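Local coordinates for protein apolipophorin III (Locusta migratoria, PDB 1AEP) that helps load diacylglycerol into lipophorin by covering its expanding hydrophobic surface, so that lipid can be carried in the hemolymph during insect flight, at residues His110-Ile115 / Ser132-Ala137; Ala116-Ala121 / Glu125-Val130; Gln12-Thr17 / Glu136-Thr141. All coordinates share one frame; numbering follows the deposited sequence.

Interaction 1: residues His110-Ile115 / Ser132-Ala137; sequences HQWQDI and SALQEA
Trp112 reaches from helix 94-121 toward helix 131-154 and sets the far rim of its six-membered ring between Leu134 and Ala137. Its CB does not head straight for the neighbouring helix. The indole is brought there by the torsions: CG is swung to chi1 -96°, and chi2 of 108° turns the ring across the CA-CB bond so that CH2 and CZ2 lead. CH2 lies 3.9 Å from the Ala137 methyl CB and 3.3 Å from the backbone O of Leu134. Leu134 O and the Ala137 backbone C approach the ring obliquely. With CD1 of Leu134 anti to CA (chi2 -177°) and packed on Trp127 of the preceding turn, CD2 is the branch that meets Trp112 CH2, at 4.2 Å. Phe77 packs edge-to-face with Trp112 and Val11 of helix 7-25 also touches it, while Val55 and Leu59 lie against Ala137. Losing the indole to an alanine here is likely to leave Leu134 CD2, the Ala137 methyl and Phe77 without the ring they pack on and to open a gap between the helices. No hydrogen bond crosses the contact; the ring lies in the apolar interior of an antiparallel, up-and-down bundle of amphipathic helices.

Interaction 2: residues Ala116-Ala121 / Glu125-Val130; sequences ATKTQA and EAWAPV
The carbonyl oxygen of Ala116 is gripped twice by residues further along its helix, one of them Thr119, which packs its other branch on Trp127. Thr119 OG1 donates to Ala116 O at 2.7 Å and the backbone N of Gln120 does so at 3.1 Å, both from the same face of the carbonyl plane. The hydroxyl bond bends at the acceptor, with a C=O...donor angle of 132°. It settles the rotation of the threonine: OG1 sits between the backbone N and the carbonyl carbon (chi1 76°), which carries CG2 round beside the backbone N and onto the indole.

This methyl lies over one face of Trp127, 3.3 Å above its plane and off the centre, over the CD2-CE3 side. Alongside it, Thr119 CA stands 3.8 Å from the centroid of the five-membered ring of Trp127, 26° off the normal, a CH-pi contact. The two side chains cross at about a right angle. At the far end of the indole, Lys118 adds its aliphatic chain, CG coming to 4.4 Å from Trp127 CZ2, while its amino group runs off elsewhere.

Trp127 is presented by a type I beta turn from Glu125 to Ala128, closed by Ala128 N to Glu125 O at 3.0 Å. Val130, whose N bonds to Trp127 O, then takes the N-cap position of helix 131-154. Val70 and Gln73 of helix 69-83 and Leu134 also touch the indole, and a hydrogen bond between Ser122 OG and Ala126 N is a polar tie beside it. With no hydrogen bond crossing between them, what joins 116-121 to 125-130 directly is dispersion and CH-pi attraction, while the threonine spends its polar atom within its own helix.

Interaction 3: residues Gln12-Thr17 / Glu136-Thr141; sequences QQLNHT and EAAEKT
Two parallel neighbours in the five-helix bundle, helix 7-25 and helix 131-154, meet here through Leu14, which drives its forked end toward Ala138 and Thr141. One branch goes to each partner. CD1 rests against the Ala138 residue, 3.6 Å from its backbone O and 4.0 Å from its methyl CB, while CD2 of Leu14 lies 4.3 Å from Thr141 CG2. Of the CA atoms, those of Leu14 and Ala138 come nearest across the segments, 7.2 Å apart, a spacing that the small alanine allows.

The hydroxyl of Thr141 is engaged in its own helix, in a rotamer that leaves CG2 facing the leucine. With OG1 beside its own backbone N (chi1 -51°), OG1 donates to Ala137 O at 2.7 Å; Thr141 N reaches the same oxygen from the opposite face of its plane. Val108 and Trp112 of helix 94-121 and Ile52 of helix 36-63 also touch Thr141. Toward the surface, Gln13 OE1 is hydrogen-bonded to Lys142 NZ. No hydrogen bond or ion pair joins the two segments; the contact is van der Waals packing, which is consistent with helices that can separate and turn the same faces to lipid.

How the interactions relate
The three contacts run in sequence along helix 131-154 and the turn before it. Interactions 1 and 2 have centres 10 Å apart and meet through Leu134, whose CD1 lies 3.8 Å from Trp127 CE3. Interactions 1 and 3, centred 8 Å apart, share Glu136 and Ala137; Trp112 CG lies 4.0 Å from Leu14 CD1, so helices 7-25 and 131-154 both pack on this tryptophan of helix 94-121. Nearer the surface, Gln113 packs on Asn15, a glycosylation site that carries no sugar in this structure. Interactions 2 and 3, about 17 Å apart between centres, do not touch. Apolar packing thus continues from the turn at one end toward the middle of the bundle.

Interaction 1: residues His110-Ile115 / Ser132-Ala137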
loop_
_atom_site.group_PDB
_atom_site.type_symbol
_atom_site.label_atom_id
_atom_site.label_comp_id
_atom_site.label_asym_id
_atom_site.label_seq_id
_atom_site.Cartn_x
_atom_site.Cartn_y
_atom_site.Cartn_z
ATOM N N HIS A 110 0.326 4.786 -6.441
ATOM C CA HIS A 110 0.065 6.068 -7.077
ATOM C C HIS A 110 -0.094 7.179 -6.083
ATOM O O HIS A 110 0.410 8.271 -6.290
ATOM C CB HIS A 110 -1.061 6.041 -8.071
ATOM C CG HIS A 110 -0.666 5.203 -9.218
ATOM N ND1 HIS A 110 -1.631 4.578 -9.988
ATOM C CD2 HIS A 110 0.562 4.893 -9.705
ATOM C CE1 HIS A 110 -0.964 3.903 -10.914
ATOM N NE2 HIS A 110 0.343 4.072 -10.791
ATOM N N GLN A 111 -0.780 6.863 -4.995
ATOM C CA GLN A 111 -1.006 7.787 -3.917
ATOM C C GLN A 111 0.296 8.154 -3.199
ATOM O O GLN A 111 0.445 9.263 -2.685
ATOM C CB GLN A 111 -2.000 7.155 -2.994
ATOM C CG GLN A 111 -3.379 7.754 -3.203
ATOM C CD GLN A 111 -4.468 6.739 -2.962
ATOM O OE1 GLN A 111 -5.227 6.352 -3.859
ATOM N NE2 GLN A 111 -4.516 6.271 -1.718
ATOM N N TRP A 112 1.236 7.205 -3.175
ATOM C CA TRP A 112 2.531 7.418 -2.586
ATOM C C TRP A 112 3.347 8.331 -3.471
ATOM O O TRP A 112 4.024 9.228 -2.985
ATOM C CB TRP A 112 3.269 6.121 -2.312
ATOM C CG TRP A 112 3.013 5.775 -0.892
ATOM C CD1 TRP A 112 2.221 4.777 -0.446
ATOM C CD2 TRP A 112 3.500 6.476 0.266
ATOM N NE1 TRP A 112 2.172 4.807 0.918
ATOM C CE2 TRP A 112 2.972 5.810 1.395
ATOM C CE3 TRP A 112 4.376 7.561 0.481
ATOM C CZ2 TRP A 112 3.244 6.213 2.724
ATOM C CZ3 TRP A 112 4.618 7.977 1.771
ATOM C CH2 TRP A 112 4.064 7.319 2.889
ATOM N N GLN A 113 3.245 8.115 -4.775
ATOM C CA GLN A 113 3.957 8.957 -5.704
ATOM C C GLN A 113 3.463 10.394 -5.603
ATOM O O GLN A 113 4.253 11.319 -5.503
ATOM C CB GLN A 113 3.809 8.440 -7.121
ATOM C CG GLN A 113 4.355 7.012 -7.248
ATOM C CD GLN A 113 4.493 6.518 -8.681
ATOM O OE1 GLN A 113 5.542 5.953 -9.063
ATOM N NE2 GLN A 113 3.427 6.710 -9.473
ATOM N N ASP A 114 2.139 10.575 -5.604
ATOM C CA ASP A 114 1.504 11.893 -5.477
ATOM C C ASP A 114 2.082 12.688 -4.310
ATOM O O ASP A 114 2.616 13.775 -4.478
ATOM C CB ASP A 114 0.061 11.708 -5.050
ATOM C CG ASP A 114 -0.884 12.064 -6.127
ATOM O OD1 ASP A 114 -0.687 11.785 -7.291
ATOM O OD2 ASP A 114 -1.953 12.703 -5.670
ATOM N N ILE A 115 1.912 12.158 -3.090
ATOM C CA ILE A 115 2.433 12.800 -1.908
ATOM C C ILE A 115 3.933 13.045 -1.958
ATOM O O ILE A 115 4.424 14.021 -1.414
ATOM C CB ILE A 115 2.129 11.991 -0.694
ATOM C CG1 ILE A 115 1.842 12.965 0.424
ATOM C CG2 ILE A 115 3.333 11.137 -0.364
ATOM C CD1 ILE A 115 0.352 13.254 0.497
ATOM N N SER A 132 10.034 12.432 8.677
ATOM C CA SER A 132 10.301 11.161 9.324
ATOM C C SER A 132 9.104 10.202 9.241
ATOM O O SER A 132 9.215 9.060 8.797
ATOM C CB SER A 132 10.767 11.352 10.750
ATOM O OG SER A 132 12.177 11.478 10.747
ATOM N N ALA A 133 7.947 10.708 9.647
ATOM C CA ALA A 133 6.702 9.981 9.627
ATOM C C ALA A 133 6.358 9.447 8.250
ATOM O O ALA A 133 6.026 8.282 8.090
ATOM C CB ALA A 133 5.613 10.886 10.094
ATOM N N LEU A 134 6.424 10.314 7.250
ATOM C CA LEU A 134 6.138 9.883 5.902
ATOM C C LEU A 134 7.075 8.745 5.538
ATOM O O LEU A 134 6.649 7.746 4.965
ATOM C CB LEU A 134 6.384 11.029 4.919
ATOM C CG LEU A 134 5.225 12.014 4.779
ATOM C CD1 LEU A 134 5.530 13.112 3.712
ATOM C CD2 LEU A 134 3.951 11.252 4.470
ATOM N N GLN A 135 8.356 8.902 5.870
ATOM C CA GLN A 135 9.369 7.907 5.541
ATOM C C GLN A 135 9.108 6.576 6.207
ATOM O O GLN A 135 9.177 5.519 5.583
ATOM C CB GLN A 135 10.796 8.356 5.881
ATOM C CG GLN A 135 11.880 7.326 5.574
ATOM C CD GLN A 135 12.927 7.761 4.573
ATOM O OE1 GLN A 135 14.008 7.138 4.462
ATOM N NE2 GLN A 135 12.612 8.823 3.834
ATOM N N GLU A 136 8.823 6.615 7.488
ATOM C CA GLU A 136 8.581 5.373 8.134
ATOM C C GLU A 136 7.378 4.670 7.503
ATOM O O GLU A 136 7.401 3.479 7.173
ATOM C CB GLU A 136 8.683 5.491 9.663
ATOM C CG GLU A 136 7.399 5.641 10.488
ATOM C CD GLU A 136 7.690 5.939 11.943
ATOM O OE1 GLU A 136 8.388 6.883 12.303
ATOM O OE2 GLU A 136 7.115 5.092 12.770
ATOM N N ALA A 137 6.345 5.447 7.282
ATOM C CA ALA A 137 5.142 4.920 6.671
ATOM C C ALA A 137 5.403 4.285 5.304
ATOM O O ALA A 137 4.784 3.286 4.930
ATOM C CB ALA A 137 4.104 6.019 6.559
#

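Interaction 2: residues Ala116-Ala121 / Glu125-Val130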
loop_
_atom_site.group_PDB
_atom_site.type_symbol
_atom_site.label_atom_id
_atom_site.label_comp_id
_atom_site.label_asym_id
_atom_site.label_seq_id
_atom_site.Cartn_x
_atom_site.Cartn_y
_atom_site.Cartn_z
ATOM N N ALA A 116 4.698 12.150 -2.594
ATOM C CA ALA A 116 6.143 12.321 -2.667
ATOM C C ALA A 116 6.506 13.562 -3.468
ATOM O O ALA A 116 7.310 14.396 -3.061
ATOM C CB ALA A 116 6.780 11.121 -3.339
ATOM N N THR A 117 5.894 13.649 -4.636
ATOM C CA THR A 117 6.022 14.747 -5.563
ATOM C C THR A 117 5.615 16.065 -4.890
ATOM O O THR A 117 6.278 17.089 -5.002
ATOM C CB THR A 117 5.055 14.373 -6.721
ATOM O OG1 THR A 117 5.635 13.427 -7.614
ATOM C CG2 THR A 117 4.426 15.564 -7.394
ATOM N N LYS A 118 4.523 16.038 -4.142
ATOM C CA LYS A 118 4.102 17.229 -3.458
ATOM C C LYS A 118 5.196 17.810 -2.572
ATOM O O LYS A 118 5.546 18.987 -2.638
ATOM C CB LYS A 118 2.979 16.902 -2.483
ATOM C CG LYS A 118 1.693 17.693 -2.625
ATOM C CD LYS A 118 0.574 16.900 -3.293
ATOM C CE LYS A 118 -0.731 16.714 -2.508
ATOM N NZ LYS A 118 -1.421 15.428 -2.787
ATOM N N THR A 119 5.689 16.959 -1.691
ATOM C CA THR A 119 6.721 17.334 -0.750
ATOM C C THR A 119 7.923 17.905 -1.487
ATOM O O THR A 119 8.623 18.778 -0.983
ATOM C CB THR A 119 7.145 16.120 0.133
ATOM O OG1 THR A 119 7.972 15.223 -0.589
ATOM C CG2 THR A 119 5.921 15.383 0.617
ATOM N N GLN A 120 8.171 17.375 -2.665
ATOM C CA GLN A 120 9.322 17.762 -3.458
ATOM C C GLN A 120 9.168 19.136 -4.080
ATOM O O GLN A 120 10.115 19.906 -4.163
ATOM C CB GLN A 120 9.756 16.658 -4.388
ATOM C CG GLN A 120 10.886 15.891 -3.640
ATOM C CD GLN A 120 11.754 15.241 -4.662
ATOM O OE1 GLN A 120 12.921 14.930 -4.406
ATOM N NE2 GLN A 120 11.145 15.033 -5.829
ATOM N N ALA A 121 7.943 19.433 -4.467
ATOM C CA ALA A 121 7.580 20.686 -5.083
ATOM C C ALA A 121 7.458 21.866 -4.136
ATOM O O ALA A 121 7.295 23.005 -4.586
ATOM C CB ALA A 121 6.283 20.494 -5.821
ATOM N N GLU A 125 9.959 24.208 1.787
ATOM C CA GLU A 125 10.247 22.979 2.545
ATOM C C GLU A 125 9.186 22.678 3.612
ATOM O O GLU A 125 9.435 22.202 4.710
ATOM C CB GLU A 125 11.708 22.910 3.029
ATOM C CG GLU A 125 12.674 22.287 1.988
ATOM C CD GLU A 125 14.117 22.494 2.323
ATOM O OE1 GLU A 125 14.678 23.588 2.196
ATOM O OE2 GLU A 125 14.728 21.414 2.765
ATOM N N ALA A 126 7.954 22.996 3.228
ATOM C CA ALA A 126 6.814 22.855 4.100
ATOM C C ALA A 126 6.586 21.478 4.694
ATOM O O ALA A 126 6.006 21.345 5.779
ATOM C CB ALA A 126 5.583 23.226 3.317
ATOM N N TRP A 127 6.978 20.466 3.952
ATOM C CA TRP A 127 6.759 19.107 4.380
ATOM C C TRP A 127 7.836 18.573 5.277
ATOM O O TRP A 127 7.724 17.485 5.824
ATOM C CB TRP A 127 6.654 18.215 3.143
ATOM C CG TRP A 127 5.384 18.473 2.428
ATOM C CD1 TRP A 127 5.115 19.475 1.547
ATOM C CD2 TRP A 127 4.204 17.700 2.597
ATOM N NE1 TRP A 127 3.807 19.404 1.168
ATOM C CE2 TRP A 127 3.223 18.326 1.826
ATOM C CE3 TRP A 127 3.892 16.579 3.398
ATOM C CZ2 TRP A 127 1.924 17.818 1.815
ATOM C CZ3 TRP A 127 2.620 16.082 3.374
ATOM C CH2 TRP A 127 1.648 16.709 2.585
ATOM N N ALA A 128 8.912 19.308 5.366
ATOM C CA ALA A 128 10.026 18.879 6.177
ATOM C C ALA A 128 9.645 18.377 7.561
ATOM O O ALA A 128 10.205 17.425 8.106
ATOM C CB ALA A 128 10.910 20.071 6.379
ATOM N N PRO A 129 8.750 19.071 8.167
ATOM C CA PRO A 129 8.406 18.733 9.521
ATOM C C PRO A 129 7.778 17.365 9.767
ATOM O O PRO A 129 7.743 16.912 10.922
ATOM C CB PRO A 129 7.584 19.891 10.030
ATOM C CG PRO A 129 7.889 21.054 9.071
ATOM C CD PRO A 129 8.304 20.430 7.767
ATOM N N VAL A 130 7.290 16.723 8.710
ATOM C CA VAL A 130 6.636 15.431 8.875
ATOM C C VAL A 130 7.305 14.345 8.079
ATOM O O VAL A 130 6.757 13.252 7.935
ATOM C CB VAL A 130 5.183 15.481 8.479
ATOM C CG1 VAL A 130 4.468 16.482 9.341
ATOM C CG2 VAL A 130 5.043 15.883 7.024
#

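Interaction 3: residues Gln12-Thr17 / Glu136-Thr141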
loop_
_atom_site.group_PDB
_atom_site.type_symbol
_atom_site.label_atom_id
_atom_site.label_comp_id
_atom_site.label_asym_id
_atom_site.label_seq_id
_atom_site.Cartn_x
_atom_site.Cartn_y
_atom_site.Cartn_z
ATOM N N GLN A 12 10.278 5.244 -4.448
ATOM C CA GLN A 12 10.709 4.603 -5.669
ATOM C C GLN A 12 10.897 3.109 -5.446
ATOM O O GLN A 12 10.576 2.256 -6.276
ATOM C CB GLN A 12 11.993 5.271 -6.154
ATOM C CG GLN A 12 11.758 6.119 -7.418
ATOM C CD GLN A 12 12.636 5.622 -8.535
ATOM O OE1 GLN A 12 12.135 5.269 -9.623
ATOM N NE2 GLN A 12 13.956 5.538 -8.248
ATOM N N GLN A 13 11.384 2.817 -4.257
ATOM C CA GLN A 13 11.607 1.468 -3.861
ATOM C C GLN A 13 10.286 0.742 -3.629
ATOM O O GLN A 13 10.141 -0.449 -3.872
ATOM C CB GLN A 13 12.456 1.595 -2.609
ATOM C CG GLN A 13 13.972 1.468 -2.832
ATOM C CD GLN A 13 14.705 1.357 -1.503
ATOM O OE1 GLN A 13 14.663 0.321 -0.834
ATOM N NE2 GLN A 13 15.361 2.425 -1.095
ATOM N N LEU A 14 9.307 1.495 -3.172
ATOM C CA LEU A 14 7.979 0.980 -2.938
ATOM C C LEU A 14 7.348 0.495 -4.237
ATOM O O LEU A 14 6.782 -0.599 -4.335
ATOM C CB LEU A 14 7.199 2.212 -2.559
ATOM C CG LEU A 14 6.114 1.981 -1.565
ATOM C CD1 LEU A 14 6.075 3.212 -0.704
ATOM C CD2 LEU A 14 4.863 1.905 -2.347
ATOM N N ASN A 15 7.468 1.353 -5.234
ATOM C CA ASN A 15 6.939 1.134 -6.557
ATOM C C ASN A 15 7.461 -0.141 -7.172
ATOM O O ASN A 15 6.712 -0.967 -7.707
ATOM C CB ASN A 15 7.319 2.389 -7.375
ATOM C CG ASN A 15 7.218 2.302 -8.892
ATOM O OD1 ASN A 15 8.034 1.644 -9.555
ATOM N ND2 ASN A 15 6.225 3.011 -9.471
ATOM N N HIS A 16 8.757 -0.293 -7.123
ATOM C CA HIS A 16 9.306 -1.482 -7.698
ATOM C C HIS A 16 8.704 -2.684 -7.009
ATOM O O HIS A 16 8.242 -3.635 -7.645
ATOM C CB HIS A 16 10.808 -1.459 -7.529
ATOM C CG HIS A 16 11.511 -2.596 -8.229
ATOM N ND1 HIS A 16 12.317 -3.497 -7.529
ATOM C CD2 HIS A 16 11.513 -2.974 -9.547
ATOM C CE1 HIS A 16 12.791 -4.377 -8.414
ATOM N NE2 HIS A 16 12.332 -4.080 -9.632
ATOM N N THR A 17 8.728 -2.606 -5.694
ATOM C CA THR A 17 8.184 -3.673 -4.891
ATOM C C THR A 17 6.788 -3.994 -5.378
ATOM O O THR A 17 6.515 -5.086 -5.861
ATOM C CB THR A 17 8.190 -3.330 -3.372
ATOM O OG1 THR A 17 9.501 -3.147 -2.933
ATOM C CG2 THR A 17 7.517 -4.423 -2.533
ATOM N N GLU A 136 8.823 6.615 7.488
ATOM C CA GLU A 136 8.581 5.373 8.134
ATOM C C GLU A 136 7.378 4.670 7.503
ATOM O O GLU A 136 7.401 3.479 7.173
ATOM C CB GLU A 136 8.683 5.491 9.663
ATOM C CG GLU A 136 7.399 5.641 10.488
ATOM C CD GLU A 136 7.690 5.939 11.943
ATOM O OE1 GLU A 136 8.388 6.883 12.303
ATOM O OE2 GLU A 136 7.115 5.092 12.770
ATOM N N ALA A 137 6.345 5.447 7.282
ATOM C CA ALA A 137 5.142 4.920 6.671
ATOM C C ALA A 137 5.403 4.285 5.304
ATOM O O ALA A 137 4.784 3.286 4.930
ATOM C CB ALA A 137 4.104 6.019 6.559
ATOM N N ALA A 138 6.320 4.889 4.550
ATOM C CA ALA A 138 6.649 4.375 3.247
ATOM C C ALA A 138 7.316 3.030 3.371
ATOM O O ALA A 138 7.098 2.160 2.554
ATOM C CB ALA A 138 7.439 5.327 2.383
ATOM N N GLU A 139 8.106 2.882 4.435
ATOM C CA GLU A 139 8.817 1.657 4.672
ATOM C C GLU A 139 7.882 0.534 5.044
ATOM O O GLU A 139 8.014 -0.598 4.578
ATOM C CB GLU A 139 9.886 1.859 5.732
ATOM C CG GLU A 139 11.242 2.141 5.059
ATOM C CD GLU A 139 12.175 2.899 5.948
ATOM O OE1 GLU A 139 12.096 2.852 7.158
ATOM O OE2 GLU A 139 13.059 3.610 5.293
ATOM N N LYS A 140 6.917 0.883 5.899
ATOM C CA LYS A 140 5.900 -0.052 6.357
ATOM C C LYS A 140 5.048 -0.540 5.203
ATOM O O LYS A 140 4.598 -1.675 5.205
ATOM C CB LYS A 140 4.958 0.562 7.350
ATOM C CG LYS A 140 5.533 0.629 8.741
ATOM C CD LYS A 140 4.476 0.261 9.753
ATOM C CE LYS A 140 4.692 0.940 11.093
ATOM N NZ LYS A 140 3.794 0.427 12.142
ATOM N N THR A 141 4.811 0.329 4.226
ATOM C CA THR A 141 4.030 -0.034 3.063
ATOM C C THR A 141 4.831 -0.981 2.159
ATOM O O THR A 141 4.308 -1.944 1.591
ATOM C CB THR A 141 3.541 1.260 2.358
ATOM O OG1 THR A 141 2.920 2.110 3.306
ATOM C CG2 THR A 141 2.595 0.952 1.209
#